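Local coordinates for citryl-spermidine/3,4-dihydroxybenzoyl-citryl-spermidine:spermidine ligase (Bacillus anthracis, PDB 3TO3), which catalyses the ATP-dependent condensation of spermidine with citryl-spermidine intermediates during biosynthesis of the siderophore petrobactin, at residues 28-37 / 78-87; 414-423 / 535-543. One frame throughout, in Å; residues are numbered along the deposited sequence. Where two conformers were deposited one is given.

Contact 1. Residues 28-37 / 78-87; sequences LRQLVESLIY and FGRISIDSLI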
loop_
_atom_site.group_PDB
_atom_site.type_symbol
_atom_site.label_atom_id
_atom_site.label_comp_id
_atom_site.label_asym_id
_atom_site.label_seq_id
_atom_site.Cartn_x
_atom_site.Cartn_y
_atom_site.Cartn_z
ATOM N N LEU B 28 20.998 2.117 -11.159
ATOM C CA LEU B 28 21.203 3.341 -11.905
ATOM C C LEU B 28 21.622 3.053 -13.354
ATOM O O LEU B 28 21.133 3.689 -14.286
ATOM C CB LEU B 28 22.249 4.221 -11.229
ATOM C CG LEU B 28 21.713 5.086 -10.105
ATOM C CD1 LEU B 28 22.886 5.756 -9.403
ATOM C CD2 LEU B 28 20.806 6.115 -10.730
ATOM N N ARG B 29 22.519 2.093 -13.536
ATOM C CA ARG B 29 23.001 1.766 -14.870
ATOM C C ARG B 29 21.842 1.327 -15.785
ATOM O O ARG B 29 21.697 1.836 -16.909
ATOM C CB ARG B 29 24.118 0.711 -14.799
ATOM C CG ARG B 29 24.574 0.202 -16.148
ATOM C CD ARG B 29 25.735 -0.809 -16.023
ATOM N NE ARG B 29 25.326 -2.052 -15.346
ATOM C CZ ARG B 29 24.420 -2.916 -15.818
ATOM N NH1 ARG B 29 23.806 -2.686 -16.971
ATOM N NH2 ARG B 29 24.106 -4.012 -15.135
ATOM N N GLN B 30 21.006 0.406 -15.300
ATOM C CA GLN B 30 19.934 -0.122 -16.135
ATOM C C GLN B 30 18.948 1.035 -16.383
ATOM O O GLN B 30 18.482 1.213 -17.507
ATOM C CB GLN B 30 19.267 -1.378 -15.527
ATOM C CG GLN B 30 20.258 -2.581 -15.384
ATOM C CD GLN B 30 19.615 -3.908 -14.937
ATOM O OE1 GLN B 30 20.322 -4.893 -14.654
ATOM N NE2 GLN B 30 18.278 -3.951 -14.909
ATOM N N LEU B 31 18.710 1.867 -15.363
ATOM C CA LEU B 31 17.832 3.043 -15.533
ATOM C C LEU B 31 18.310 3.971 -16.663
ATOM O O LEU B 31 17.547 4.309 -17.556
ATOM C CB LEU B 31 17.672 3.835 -14.234
ATOM C CG LEU B 31 16.828 5.124 -14.233
ATOM C CD1 LEU B 31 15.378 4.881 -14.648
ATOM C CD2 LEU B 31 16.854 5.747 -12.848
ATOM N N VAL B 32 19.575 4.374 -16.621
ATOM C CA VAL B 32 20.053 5.333 -17.574
ATOM C C VAL B 32 20.041 4.700 -18.972
ATOM O O VAL B 32 19.588 5.318 -19.926
ATOM C CB VAL B 32 21.447 5.919 -17.154
ATOM C CG1 VAL B 32 22.022 6.796 -18.252
ATOM C CG2 VAL B 32 21.311 6.732 -15.838
ATOM N N GLU B 33 20.489 3.452 -19.073
ATOM C CA GLU B 33 20.439 2.707 -20.332
ATOM C C GLU B 33 19.077 2.740 -20.968
ATOM O O GLU B 33 18.951 3.013 -22.166
ATOM C CB GLU B 33 20.893 1.245 -20.154
ATOM C CG GLU B 33 22.380 1.150 -19.859
ATOM C CD GLU B 33 22.887 -0.275 -19.596
ATOM O OE1 GLU B 33 22.070 -1.237 -19.578
ATOM O OE2 GLU B 33 24.129 -0.426 -19.407
ATOM N N SER B 34 18.040 2.485 -20.184
ATOM C CA SER B 34 16.718 2.442 -20.800
ATOM C C SER B 34 16.135 3.842 -21.057
ATOM O O SER B 34 15.394 4.013 -22.028
ATOM C CB SER B 34 15.728 1.529 -20.050
ATOM O OG SER B 34 15.394 2.068 -18.796
ATOM N N LEU B 35 16.478 4.837 -20.233
ATOM C CA LEU B 35 15.985 6.202 -20.501
ATOM C C LEU B 35 16.586 6.734 -21.820
ATOM O O LEU B 35 15.893 7.342 -22.615
ATOM C CB LEU B 35 16.281 7.158 -19.348
ATOM C CG LEU B 35 15.575 6.908 -18.005
ATOM C CD1 LEU B 35 16.147 7.825 -16.961
ATOM C CD2 LEU B 35 14.095 7.126 -18.123
ATOM N N ILE B 36 17.866 6.463 -22.062
ATOM C CA ILE B 36 18.481 6.874 -23.303
ATOM C C ILE B 36 18.002 5.993 -24.459
ATOM O O ILE B 36 17.589 6.511 -25.492
ATOM C CB ILE B 36 19.988 6.824 -23.233
ATOM C CG1 ILE B 36 20.493 7.640 -22.058
ATOM C CG2 ILE B 36 20.629 7.330 -24.545
ATOM C CD1 ILE B 36 22.010 7.515 -21.900
ATOM N N TYR B 37 18.032 4.674 -24.277
ATOM C CA TYR B 37 17.628 3.766 -25.348
ATOM C C TYR B 37 16.231 4.115 -25.895
ATOM O O TYR B 37 16.031 4.135 -27.083
ATOM C CB TYR B 37 17.629 2.302 -24.879
ATOM C CG TYR B 37 17.360 1.264 -25.977
ATOM C CD1 TYR B 37 18.051 1.301 -27.204
ATOM C CD2 TYR B 37 16.440 0.246 -25.783
ATOM C CE1 TYR B 37 17.810 0.373 -28.185
ATOM C CE2 TYR B 37 16.209 -0.706 -26.754
ATOM C CZ TYR B 37 16.894 -0.634 -27.950
ATOM O OH TYR B 37 16.660 -1.576 -28.910
ATOM N N PHE B 78 20.549 -4.346 -31.781
ATOM C CA PHE B 78 19.337 -3.521 -31.659
ATOM C C PHE B 78 19.543 -2.106 -31.208
ATOM O O PHE B 78 18.594 -1.463 -30.780
ATOM C CB PHE B 78 18.294 -4.211 -30.773
ATOM C CG PHE B 78 17.901 -5.546 -31.295
ATOM C CD1 PHE B 78 17.021 -5.641 -32.346
ATOM C CD2 PHE B 78 18.486 -6.701 -30.807
ATOM C CE1 PHE B 78 16.678 -6.856 -32.876
ATOM C CE2 PHE B 78 18.133 -7.928 -31.345
ATOM C CZ PHE B 78 17.242 -7.996 -32.379
ATOM N N GLY B 79 20.760 -1.600 -31.374
ATOM C CA GLY B 79 21.105 -0.279 -30.881
ATOM C C GLY B 79 21.033 -0.127 -29.376
ATOM O O GLY B 79 20.942 0.987 -28.883
ATOM N N ARG B 80 21.080 -1.222 -28.623
ATOM C CA ARG B 80 21.011 -1.094 -27.167
ATOM C C ARG B 80 22.175 -0.219 -26.647
ATOM O O ARG B 80 23.272 -0.186 -27.222
ATOM C CB ARG B 80 21.078 -2.449 -26.502
ATOM C CG ARG B 80 19.955 -3.397 -26.809
ATOM C CD ARG B 80 18.824 -3.170 -25.897
ATOM N NE ARG B 80 19.184 -3.300 -24.489
ATOM C CZ ARG B 80 19.138 -4.437 -23.794
ATOM N NH1 ARG B 80 18.779 -5.588 -24.377
ATOM N NH2 ARG B 80 19.474 -4.426 -22.505
ATOM N N ILE B 81 21.906 0.486 -25.562
ATOM C CA ILE B 81 22.869 1.344 -24.923
ATOM C C ILE B 81 23.503 0.575 -23.782
ATOM O O ILE B 81 22.809 0.005 -22.940
ATOM C CB ILE B 81 22.166 2.594 -24.348
ATOM C CG1 ILE B 81 21.416 3.342 -25.446
ATOM C CG2 ILE B 81 23.157 3.535 -23.635
ATOM C CD1 ILE B 81 22.299 3.848 -26.542
ATOM N N SER B 82 24.826 0.560 -23.749
ATOM C CA SER B 82 25.531 0.039 -22.587
ATOM C C SER B 82 26.172 1.198 -21.883
ATOM O O SER B 82 26.878 1.947 -22.527
ATOM C CB SER B 82 26.641 -0.924 -23.013
ATOM O OG SER B 82 26.123 -2.011 -23.729
ATOM N N ILE B 83 25.950 1.360 -20.581
ATOM C CA ILE B 83 26.649 2.420 -19.843
ATOM C C ILE B 83 27.831 1.795 -19.076
ATOM O O ILE B 83 27.625 0.975 -18.201
ATOM C CB ILE B 83 25.728 3.159 -18.839
ATOM C CG1 ILE B 83 24.594 3.937 -19.545
ATOM C CG2 ILE B 83 26.552 4.097 -17.979
ATOM C CD1 ILE B 83 25.077 5.022 -20.505
ATOM N N ASP B 84 29.058 2.167 -19.431
ATOM C CA ASP B 84 30.255 1.514 -18.904
ATOM C C ASP B 84 30.902 2.177 -17.680
ATOM O O ASP B 84 31.858 1.637 -17.122
ATOM C CB ASP B 84 31.303 1.370 -20.013
ATOM C CG ASP B 84 30.739 0.665 -21.262
ATOM O OD1 ASP B 84 30.057 -0.376 -21.095
ATOM O OD2 ASP B 84 30.962 1.147 -22.407
ATOM N N SER B 85 30.405 3.335 -17.258
ATOM C CA SER B 85 31.105 4.088 -16.218
ATOM C C SER B 85 30.091 4.549 -15.213
ATOM O O SER B 85 28.924 4.648 -15.546
ATOM C CB SER B 85 31.838 5.306 -16.801
ATOM O OG SER B 85 30.964 6.425 -16.941
ATOM N N LEU B 86 30.539 4.890 -14.013
ATOM C CA LEU B 86 29.644 5.409 -12.990
ATOM C C LEU B 86 28.920 6.672 -13.477
ATOM O O LEU B 86 29.415 7.411 -14.329
ATOM C CB LEU B 86 30.454 5.770 -11.744
ATOM C CG LEU B 86 31.114 4.629 -10.954
ATOM C CD1 LEU B 86 31.848 5.215 -9.731
ATOM C CD2 LEU B 86 30.076 3.617 -10.514
ATOM N N ILE B 87 27.731 6.913 -12.943
ATOM C CA ILE B 87 27.001 8.104 -13.290
ATOM C C ILE B 87 27.280 9.233 -12.311
ATOM O O ILE B 87 26.993 9.127 -11.109
ATOM C CB ILE B 87 25.510 7.792 -13.419
ATOM C CG1 ILE B 87 25.303 6.901 -14.660
ATOM C CG2 ILE B 87 24.695 9.085 -13.515
ATOM C CD1 ILE B 87 24.423 5.794 -14.424
HETATM O O HOH W 1 19.930 -2.037 -20.953
#

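Contact 2. Residues 414-423 / 535-543; sequences LRLLIQKAII and FWMIVVEEI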
loop_
_atom_site.group_PDB
_atom_site.type_symbol
_atom_site.label_atom_id
_atom_site.label_comp_id
_atom_site.label_asym_id
_atom_site.label_seq_id
_atom_site.Cartn_x
_atom_site.Cartn_y
_atom_site.Cartn_z
ATOM N N LEU B 414 27.044 -22.315 -29.201
ATOM C CA LEU B 414 26.042 -21.352 -29.654
ATOM C C LEU B 414 25.216 -21.901 -30.829
ATOM O O LEU B 414 24.006 -21.733 -30.869
ATOM C CB LEU B 414 26.709 -20.023 -30.012
ATOM C CG LEU B 414 25.843 -18.893 -30.547
ATOM C CD1 LEU B 414 24.745 -18.479 -29.545
ATOM C CD2 LEU B 414 26.726 -17.722 -30.923
ATOM N N ARG B 415 25.852 -22.585 -31.772
ATOM C CA ARG B 415 25.089 -23.227 -32.833
ATOM C C ARG B 415 24.113 -24.287 -32.309
ATOM O O ARG B 415 22.940 -24.285 -32.679
ATOM C CB ARG B 415 26.007 -23.863 -33.852
ATOM C CG ARG B 415 26.839 -22.862 -34.586
ATOM C CD ARG B 415 27.554 -23.543 -35.741
ATOM N NE ARG B 415 28.265 -22.555 -36.533
ATOM C CZ ARG B 415 27.709 -21.868 -37.525
ATOM N NH1 ARG B 415 26.437 -22.076 -37.838
ATOM N NH2 ARG B 415 28.421 -20.983 -38.205
ATOM N N LEU B 416 24.588 -25.200 -31.462
ATOM C CA LEU B 416 23.651 -26.155 -30.863
ATOM C C LEU B 416 22.517 -25.462 -30.145
ATOM O O LEU B 416 21.393 -25.938 -30.209
ATOM C CB LEU B 416 24.333 -27.092 -29.894
ATOM C CG LEU B 416 25.121 -28.135 -30.652
ATOM C CD1 LEU B 416 26.368 -28.565 -29.846
ATOM C CD2 LEU B 416 24.175 -29.290 -31.004
ATOM N N LEU B 417 22.815 -24.358 -29.459
ATOM C CA LEU B 417 21.809 -23.682 -28.666
ATOM C C LEU B 417 20.716 -23.154 -29.588
ATOM O O LEU B 417 19.537 -23.394 -29.368
ATOM C CB LEU B 417 22.409 -22.528 -27.834
ATOM C CG LEU B 417 21.341 -21.785 -27.019
ATOM C CD1 LEU B 417 20.769 -22.631 -25.829
ATOM C CD2 LEU B 417 21.863 -20.428 -26.534
ATOM N N ILE B 418 21.132 -22.434 -30.619
ATOM C CA ILE B 418 20.230 -21.884 -31.600
ATOM C C ILE B 418 19.406 -23.021 -32.243
ATOM O O ILE B 418 18.170 -22.906 -32.368
ATOM C CB ILE B 418 21.008 -21.136 -32.701
ATOM C CG1 ILE B 418 21.875 -20.010 -32.108
ATOM C CG2 ILE B 418 20.085 -20.585 -33.729
ATOM C CD1 ILE B 418 21.131 -19.086 -31.249
ATOM N N GLN B 419 20.082 -24.113 -32.624
ATOM C CA GLN B 419 19.416 -25.216 -33.338
ATOM C C GLN B 419 18.360 -25.916 -32.509
ATOM O O GLN B 419 17.345 -26.324 -33.048
ATOM C CB GLN B 419 20.396 -26.256 -33.886
ATOM C CG GLN B 419 21.316 -25.743 -34.959
ATOM C CD GLN B 419 22.040 -26.860 -35.692
ATOM O OE1 GLN B 419 22.044 -28.015 -35.257
ATOM N NE2 GLN B 419 22.639 -26.523 -36.827
ATOM N N LYS B 420 18.625 -26.085 -31.218
ATOM C CA LYS B 420 17.699 -26.752 -30.305
ATOM C C LYS B 420 16.737 -25.863 -29.537
ATOM O O LYS B 420 15.781 -26.353 -28.956
ATOM C CB LYS B 420 18.500 -27.577 -29.300
ATOM C CG LYS B 420 18.850 -28.976 -29.765
ATOM C CD LYS B 420 19.736 -29.006 -30.991
ATOM C CE LYS B 420 19.804 -30.431 -31.577
ATOM N NZ LYS B 420 20.200 -30.413 -33.022
ATOM N N ALA B 421 16.954 -24.557 -29.554
ATOM C CA ALA B 421 16.198 -23.662 -28.687
ATOM C C ALA B 421 15.462 -22.610 -29.465
ATOM O O ALA B 421 14.282 -22.367 -29.227
ATOM C CB ALA B 421 17.062 -23.013 -27.630
ATOM N N ILE B 422 16.208 -21.838 -30.233
ATOM C CA ILE B 422 15.637 -20.699 -30.925
ATOM C C ILE B 422 14.843 -21.110 -32.176
ATOM O O ILE B 422 13.772 -20.567 -32.469
ATOM C CB ILE B 422 16.732 -19.656 -31.269
ATOM C CG1 ILE B 422 17.037 -18.800 -30.043
ATOM C CG2 ILE B 422 16.299 -18.749 -32.435
ATOM C CD1 ILE B 422 17.959 -19.440 -29.044
ATOM N N ILE B 423 15.373 -22.069 -32.917
ATOM C CA ILE B 423 14.724 -22.487 -34.151
ATOM C C ILE B 423 13.270 -22.980 -33.971
ATOM O O ILE B 423 12.408 -22.618 -34.761
ATOM C CB ILE B 423 15.599 -23.498 -34.911
ATOM C CG1 ILE B 423 16.947 -22.850 -35.246
ATOM C CG2 ILE B 423 14.888 -24.037 -36.185
ATOM C CD1 ILE B 423 16.832 -21.582 -36.053
ATOM N N PHE B 535 28.093 -13.296 -33.701
ATOM C CA PHE B 535 26.924 -13.868 -33.030
ATOM C C PHE B 535 25.725 -13.832 -33.990
ATOM O O PHE B 535 25.112 -14.866 -34.258
ATOM C CB PHE B 535 26.626 -13.092 -31.739
ATOM C CG PHE B 535 25.468 -13.622 -30.953
ATOM C CD1 PHE B 535 25.681 -14.382 -29.802
ATOM C CD2 PHE B 535 24.167 -13.325 -31.330
ATOM C CE1 PHE B 535 24.604 -14.874 -29.053
ATOM C CE2 PHE B 535 23.075 -13.807 -30.596
ATOM C CZ PHE B 535 23.291 -14.574 -29.450
ATOM N N TRP B 536 25.413 -12.656 -34.537
ATOM C CA TRP B 536 24.225 -12.536 -35.379
ATOM C C TRP B 536 24.378 -13.246 -36.726
ATOM O O TRP B 536 23.396 -13.735 -37.297
ATOM C CB TRP B 536 23.738 -11.072 -35.502
ATOM C CG TRP B 536 23.296 -10.575 -34.141
ATOM C CD1 TRP B 536 23.955 -9.689 -33.324
ATOM C CD2 TRP B 536 22.143 -11.011 -33.408
ATOM N NE1 TRP B 536 23.261 -9.538 -32.137
ATOM C CE2 TRP B 536 22.147 -10.334 -32.173
ATOM C CE3 TRP B 536 21.095 -11.896 -33.685
ATOM C CZ2 TRP B 536 21.145 -10.517 -31.225
ATOM C CZ3 TRP B 536 20.105 -12.081 -32.738
ATOM C CH2 TRP B 536 20.128 -11.386 -31.529
HETATM N N MSE B 537 25.604 -13.332 -37.225
HETATM C CA MSE B 537 25.824 -14.069 -38.452
HETATM C C MSE B 537 25.627 -15.574 -38.259
HETATM O O MSE B 537 25.378 -16.291 -39.215
HETATM C CB MSE B 537 27.204 -13.767 -39.046
HETATM C CG MSE B 537 27.307 -12.376 -39.685
HETATM SE SE MSE B 537 28.931 -12.131 -40.758
HETATM C CE MSE B 537 30.260 -11.990 -39.348
ATOM N N ILE B 538 25.748 -16.054 -37.029
ATOM C CA ILE B 538 25.470 -17.453 -36.757
ATOM C C ILE B 538 23.988 -17.681 -36.662
ATOM O O ILE B 538 23.473 -18.700 -37.121
ATOM C CB ILE B 538 26.155 -17.940 -35.479
ATOM C CG1 ILE B 538 27.638 -18.207 -35.777
ATOM C CG2 ILE B 538 25.459 -19.192 -34.971
ATOM C CD1 ILE B 538 28.467 -18.467 -34.566
ATOM N N VAL B 539 23.305 -16.716 -36.055
ATOM C CA VAL B 539 21.865 -16.783 -35.929
ATOM C C VAL B 539 21.216 -16.805 -37.315
ATOM O O VAL B 539 20.379 -17.671 -37.598
ATOM C CB VAL B 539 21.311 -15.653 -35.050
ATOM C CG1 VAL B 539 19.782 -15.662 -35.079
ATOM C CG2 VAL B 539 21.803 -15.838 -33.619
ATOM N N VAL B 540 21.625 -15.887 -38.186
ATOM C CA VAL B 540 21.146 -15.940 -39.563
ATOM C C VAL B 540 21.415 -17.296 -40.280
ATOM O O VAL B 540 20.501 -17.905 -40.831
ATOM C CB VAL B 540 21.668 -14.757 -40.374
ATOM C CG1 VAL B 540 21.271 -14.885 -41.812
ATOM C CG2 VAL B 540 21.118 -13.464 -39.784
ATOM N N GLU B 541 22.651 -17.780 -40.250
ATOM C CA GLU B 541 22.966 -19.047 -40.895
ATOM C C GLU B 541 22.025 -20.166 -40.441
ATOM O O GLU B 541 21.501 -20.944 -41.269
ATOM C CB GLU B 541 24.409 -19.467 -40.614
ATOM C CG GLU B 541 25.469 -18.702 -41.360
ATOM C CD GLU B 541 26.884 -18.989 -40.839
ATOM O OE1 GLU B 541 27.159 -20.122 -40.411
ATOM O OE2 GLU B 541 27.728 -18.075 -40.855
ATOM N N GLU B 542 21.827 -20.261 -39.127
ATOM C CA GLU B 542 20.985 -21.308 -38.575
ATOM C C GLU B 542 19.513 -21.213 -38.978
ATOM O O GLU B 542 18.871 -22.234 -39.241
ATOM C CB GLU B 542 21.127 -21.381 -37.064
ATOM C CG GLU B 542 22.515 -21.739 -36.689
ATOM C CD GLU B 542 22.934 -23.082 -37.237
ATOM O OE1 GLU B 542 22.050 -23.852 -37.688
ATOM O OE2 GLU B 542 24.153 -23.363 -37.208
ATOM N N ILE B 543 18.986 -19.997 -39.019
ATOM C CA ILE B 543 17.625 -19.784 -39.467
ATOM C C ILE B 543 17.575 -20.241 -40.919
ATOM O O ILE B 543 16.720 -21.032 -41.293
ATOM C CB ILE B 543 17.195 -18.292 -39.324
ATOM C CG1 ILE B 543 16.932 -17.930 -37.859
ATOM C CG2 ILE B 543 15.955 -17.989 -40.162
ATOM C CD1 ILE B 543 16.953 -16.346 -37.585
#

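Contact 1. Residues 28-37 / 78-87
E33 and Y37, one turn apart on the helix, make the two direct hydrogen bonds to the backbone of 78-87. I83 N points at E33 OE2 over 2.8 Å with an N-H...O angle of 174°; it meets the anti side of the carboxylate, tilted out of its plane. A weak bond from R29 NH1 reaches E33 OE2 at 3.3 Å, part of a salt bridge, while a water links E33 OE1 to R80 NH2. Both carboxylate oxygens therefore have partners, which should limit its rotation. With CG anti to the backbone N (chi1 -174°), the Y37 ring lies beside the loop, and Y37 OH donates to F78 O at 2.7 Å; F78 O sits at the ring edge, near the plane of the Y37 ring. R80 CD lies over one face of the Y37 ring, offset toward its rim, 4.0 Å from the centroid, a CH-pi contact.

Between the two bonds I81 CG1 packs against I36 CG2 and Y37 CB. V32 CG1 and I36 CD1 lie on I83, and beyond E33 V32 CG2 meets I87 CD1 tip to tip at 3.5 Å.

Further out, E519 of helix 502-528 pairs with the R80 guanidinium, and H586 packs edge-to-face with Y37. The helix and strand axes run roughly antiparallel (147°), 7.7 Å apart at closest approach. This is a helix laid against an antiparallel sheet, in which strand 81-83 pairs with strand 65-74.

Contact 2. Residues 414-423 / 535-543
R415 reaches from its helix to two consecutive glutamates, E541 and E542, forming a salt-bridge network. R415 NH2 donates to E541 OE1 at 2.7 Å on the syn side of that carboxylate, and R415 NH1 donates to E542 OE2, also at 2.7 Å, on the anti side; both donors are tilted out of the carboxylate planes. Both acceptors lie close to the guanidinium plane, although the E542 carboxylate is turned 71° from it. An extended chain from CG to NE carries the R415 group across, and I538 CG1 lies over one face, toward the rim. E411, one turn earlier, pairs with R415 NE.

A hydrogen bond from an uncharged amide adds to the network: Q419 NE2 donates to E542 OE1 at 2.9 Å, approaching from above the carboxylate plane. E542 is bent at chi2 (-60°), which brings its two oxygens to separate donors.

Apolar contacts fill in beside the charges. L414 CD1 meets F535 CE1 at 3.6 Å, I418 CG2 rests on E542 CB at 3.6 Å, and I423 CD1 touches I543 CG1 at 4.1 Å. The helix axes are 9.9 Å apart at closest approach and cross at -52°.

With E542 buried and both its oxygens paired, the R415 charge and the Q419 amide would favour its ionised form.

How the contacts relate
From the N terminus, the chain first closes contact 1, where helix 18-37 meets strand 81-83; the 40 residues between segments 28-37 and 78-87 hold strands but no helix. Contact 2 opens much later and joins helix 410-432 to helix 532-547, with 111 residues, both helical and strand, between segments 414-423 and 535-543. The two loops follow in series, neither nested nor crossed. Contact 1 ties an N-terminal helix to the antiparallel sheet; contact 2 ties two helices of the FhuF-like region. Although their centres are about 27 Å apart, F78 CE2 and W536 CZ2 pack 4.0 Å apart. Helix 502-528 touches both contacts, meeting F78 through L514 and F535 through V517.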